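Local coordinates for uncharacterized protein (Escherichia coli O157:H7, PDB 4R29) that binds S-adenosylmethionine and probably methylates a zinc-finger cysteine of the host proteins TAB2 and TAB3, blocking NF-kappa-B activation, at residues E60-E65 / D121-C126. The protein carries 1 engineered substitution. Numbering follows the deposited sequence.
Sequences EEFVNE and DLHALC
Phe62 meets His123 in a T-shaped (edge-to-face) aromatic pair that joins the first turns of helix 59-76 to the short helix 120-125, in a methyltransferase with a Rossmann-like fold. Near its start helix 59-76 takes a wider, pi-type turn from Glu60 to Asn64, where Glu65 N makes a weak backbone bond of 3.0 Å to Glu60 O. Within that turn sits Phe62. Its CG stands anti to the backbone N (chi1 -173°), which extends the ring from the helix across to the second segment. The far edge of the ring does the touching: CZ lies 3.9 Å from His123 CG and CE1 4.0 Å from His123 ND1. The two planes stand at 76° with centroids 5.2 Å apart, so the phenyl edge abuts the imidazole face. Further along, Glu65 OE2 and Asp121 OD1, like charges, lie 5.5 Å apart, and each acid has an arginine partner on helix 59-76: Arg68 for Glu65 and Arg69 for Asp121. The salt bridge from Asp121 to Arg69 thus ties helix 120-125 to helix 59-76 a turn beyond the aromatic pair. On the facing helix, His123 ND1 is hydrogen-bonded to the carbonyl oxygen of Asn119, a bond consistent with a fixed rotation of the imidazole, its face turned to the phenyl edge. Val22 and Ile26 of helix 22-26 also touch His123, so this buried histidine lies where three helices meet, well away from the S-adenosylmethionine pocket. Leu122 packs on Val147 and Leu125 on Val149, linking helix 120-125 to the three-stranded antiparallel sheet. Phe62 CZ sits over the imidazole toward its rim, with His123 CD2 4.1 Å away.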
ATOM      1  N   GLU A  60      13.348  -3.408  20.612  1.00 47.96           N
ATOM      2  CA  GLU A  60      13.757  -4.430  19.657  1.00 48.91           C
ATOM      3  C   GLU A  60      12.803  -4.533  18.467  1.00 48.03           C
ATOM      4  O   GLU A  60      13.234  -4.452  17.313  1.00 46.37           O
ATOM      5  CB  GLU A  60      13.914  -5.795  20.326  1.00 42.47           C
ATOM      6  CG  GLU A  60      14.272  -6.904  19.343  1.00 45.82           C
ATOM      7  CD  GLU A  60      15.534  -6.586  18.547  1.00 49.64           C
ATOM      8  OE1 GLU A  60      16.204  -5.578  18.872  1.00 47.52           O
ATOM      9  OE2 GLU A  60      15.859  -7.338  17.604  1.00 49.96           O
ATOM     10  N   GLU A  61      11.515  -4.707  18.762  1.00 47.64           N
ATOM     11  CA  GLU A  61      10.487  -4.907  17.737  1.00 46.29           C
ATOM     12  C   GLU A  61      10.202  -3.670  16.868  1.00 42.22           C
ATOM     13  O   GLU A  61       9.916  -3.796  15.678  1.00 43.21           O
ATOM     14  CB  GLU A  61       9.180  -5.426  18.360  1.00 44.75           C
ATOM     15  CG  GLU A  61       9.238  -6.865  18.890  1.00 43.72           C
ATOM     16  CD  GLU A  61      10.019  -6.993  20.195  1.00 50.60           C
ATOM     17  OE1 GLU A  61      10.125  -5.994  20.950  1.00 46.94           O
ATOM     18  OE2 GLU A  61      10.530  -8.100  20.460  1.00 51.48           O
ATOM     19  N   PHE A  62      10.257  -2.481  17.446  1.00 37.68           N
ATOM     20  CA  PHE A  62      10.124  -1.291  16.614  1.00 41.11           C
ATOM     21  C   PHE A  62      11.469  -0.641  16.255  1.00 41.85           C
ATOM     22  O   PHE A  62      11.905  -0.704  15.105  1.00 37.49           O
ATOM     23  CB  PHE A  62       9.198  -0.252  17.241  1.00 37.72           C
ATOM     24  CG  PHE A  62       8.910   0.913  16.330  1.00 42.29           C
ATOM     25  CD1 PHE A  62       7.881   0.844  15.404  1.00 34.48           C
ATOM     26  CD2 PHE A  62       9.687   2.065  16.379  1.00 43.17           C
ATOM     27  CE1 PHE A  62       7.615   1.910  14.561  1.00 34.20           C
ATOM     28  CE2 PHE A  62       9.427   3.130  15.533  1.00 38.34           C
ATOM     29  CZ  PHE A  62       8.388   3.053  14.626  1.00 34.52           C
ATOM     30  N   VAL A  63      12.112  -0.021  17.242  1.00 42.55           N
ATOM     31  CA  VAL A  63      13.335   0.750  17.010  1.00 40.09           C
ATOM     32  C   VAL A  63      14.415  -0.048  16.278  1.00 41.28           C
ATOM     33  O   VAL A  63      14.876   0.361  15.217  1.00 39.99           O
ATOM     34  CB  VAL A  63      13.918   1.314  18.322  1.00 47.79           C
ATOM     35  CG1 VAL A  63      15.259   1.995  18.054  1.00 46.14           C
ATOM     36  CG2 VAL A  63      12.943   2.290  18.970  1.00 44.53           C
ATOM     37  N   ASN A  64      14.812  -1.190  16.832  1.00 42.15           N
ATOM     38  CA  ASN A  64      15.883  -1.970  16.216  1.00 45.16           C
ATOM     39  C   ASN A  64      15.462  -2.665  14.924  1.00 42.40           C
ATOM     40  O   ASN A  64      16.278  -2.852  14.014  1.00 43.70           O
ATOM     41  CB  ASN A  64      16.474  -2.986  17.199  1.00 47.47           C
ATOM     42  CG  ASN A  64      17.125  -2.326  18.403  1.00 49.03           C
ATOM     43  OD1 ASN A  64      17.215  -2.926  19.475  1.00 49.77           O
ATOM     44  ND2 ASN A  64      17.567  -1.078  18.235  1.00 42.10           N
ATOM     45  N   GLU A  65      14.201  -3.069  14.847  1.00 41.70           N
ATOM     46  CA  GLU A  65      13.704  -3.673  13.623  1.00 38.22           C
ATOM     47  C   GLU A  65      13.686  -2.600  12.540  1.00 36.29           C
ATOM     48  O   GLU A  65      14.143  -2.832  11.425  1.00 35.02           O
ATOM     49  CB  GLU A  65      12.312  -4.268  13.821  1.00 37.55           C
ATOM     50  CG  GLU A  65      11.723  -4.939  12.581  1.00 32.93           C
ATOM     51  CD  GLU A  65      12.535  -6.131  12.094  1.00 39.35           C
ATOM     52  OE1 GLU A  65      13.612  -6.406  12.674  1.00 41.38           O
ATOM     53  OE2 GLU A  65      12.092  -6.796  11.122  1.00 34.25           O
ATOM     54  N   ASP A 121       8.576  -1.420   8.595  1.00 20.65           N
ATOM     55  CA  ASP A 121       8.876  -1.206   7.178  1.00 21.83           C
ATOM     56  C   ASP A 121       8.245   0.090   6.676  1.00 22.81           C
ATOM     57  O   ASP A 121       8.846   0.834   5.917  1.00 21.46           O
ATOM     58  CB  ASP A 121       8.334  -2.364   6.330  1.00 19.69           C
ATOM     59  CG  ASP A 121       9.221  -3.577   6.366  1.00 24.82           C
ATOM     60  OD1 ASP A 121      10.250  -3.551   7.066  1.00 25.81           O
ATOM     61  OD2 ASP A 121       8.891  -4.564   5.686  1.00 27.86           O
ATOM     62  N   LEU A 122       7.003   0.326   7.076  1.00 22.98           N
ATOM     63  CA  LEU A 122       6.281   1.499   6.624  1.00 25.38           C
ATOM     64  C   LEU A 122       7.045   2.747   7.079  1.00 23.89           C
ATOM     65  O   LEU A 122       7.199   3.704   6.320  1.00 21.36           O
ATOM     66  CB  LEU A 122       4.837   1.483   7.165  1.00 20.28           C
ATOM     67  CG  LEU A 122       4.026   2.774   6.980  1.00 25.27           C
ATOM     68  CD1 LEU A 122       3.965   3.183   5.488  1.00 18.94           C
ATOM     69  CD2 LEU A 122       2.604   2.707   7.618  1.00 19.90           C
ATOM     70  N   HIS A 123       7.525   2.733   8.321  1.00 23.45           N
ATOM     71  CA  HIS A 123       8.262   3.882   8.841  1.00 26.85           C
ATOM     72  C   HIS A 123       9.609   4.060   8.142  1.00 23.04           C
ATOM     73  O   HIS A 123       9.994   5.177   7.818  1.00 22.68           O
ATOM     74  CB  HIS A 123       8.391   3.810  10.370  1.00 26.63           C
ATOM     75  CG  HIS A 123       7.114   4.136  11.074  1.00 27.15           C
ATOM     76  ND1 HIS A 123       6.057   3.249  11.148  1.00 26.81           N
ATOM     77  CD2 HIS A 123       6.685   5.276  11.666  1.00 31.84           C
ATOM     78  CE1 HIS A 123       5.047   3.822  11.778  1.00 27.49           C
ATOM     79  NE2 HIS A 123       5.401   5.048  12.105  1.00 32.06           N
ATOM     80  N   ALA A 124      10.306   2.956   7.894  1.00 20.99           N
ATOM     81  CA  ALA A 124      11.584   2.998   7.183  1.00 23.46           C
ATOM     82  C   ALA A 124      11.412   3.520   5.751  1.00 24.84           C
ATOM     83  O   ALA A 124      12.249   4.289   5.248  1.00 22.40           O
ATOM     84  CB  ALA A 124      12.254   1.610   7.179  1.00 19.40           C
ATOM     85  N   LEU A 125      10.329   3.088   5.103  1.00 20.99           N
ATOM     86  CA  LEU A 125      10.030   3.441   3.720  1.00 22.71           C
ATOM     87  C   LEU A 125       9.927   4.954   3.539  1.00 24.11           C
ATOM     88  O   LEU A 125      10.389   5.514   2.531  1.00 24.43           O
ATOM     89  CB  LEU A 125       8.683   2.837   3.323  1.00 22.27           C
ATOM     90  CG  LEU A 125       8.609   1.710   2.315  1.00 23.38           C
ATOM     91  CD1 LEU A 125       7.182   1.701   1.774  1.00 21.22           C
ATOM     92  CD2 LEU A 125       9.619   1.887   1.172  1.00 19.24           C
ATOM     93  N   CYS A 126       9.283   5.593   4.513  1.00 20.17           N
ATOM     94  CA  CYS A 126       9.030   7.028   4.508  1.00 24.10           C
ATOM     95  C   CYS A 126      10.267   7.895   4.710  1.00 26.25           C
ATOM     96  O   CYS A 126      10.205   9.119   4.534  1.00 25.11           O
ATOM     97  CB  CYS A 126       8.004   7.364   5.582  1.00 24.70           C
ATOM     98  SG  CYS A 126       6.354   6.853   5.120  1.00 27.81           S
TER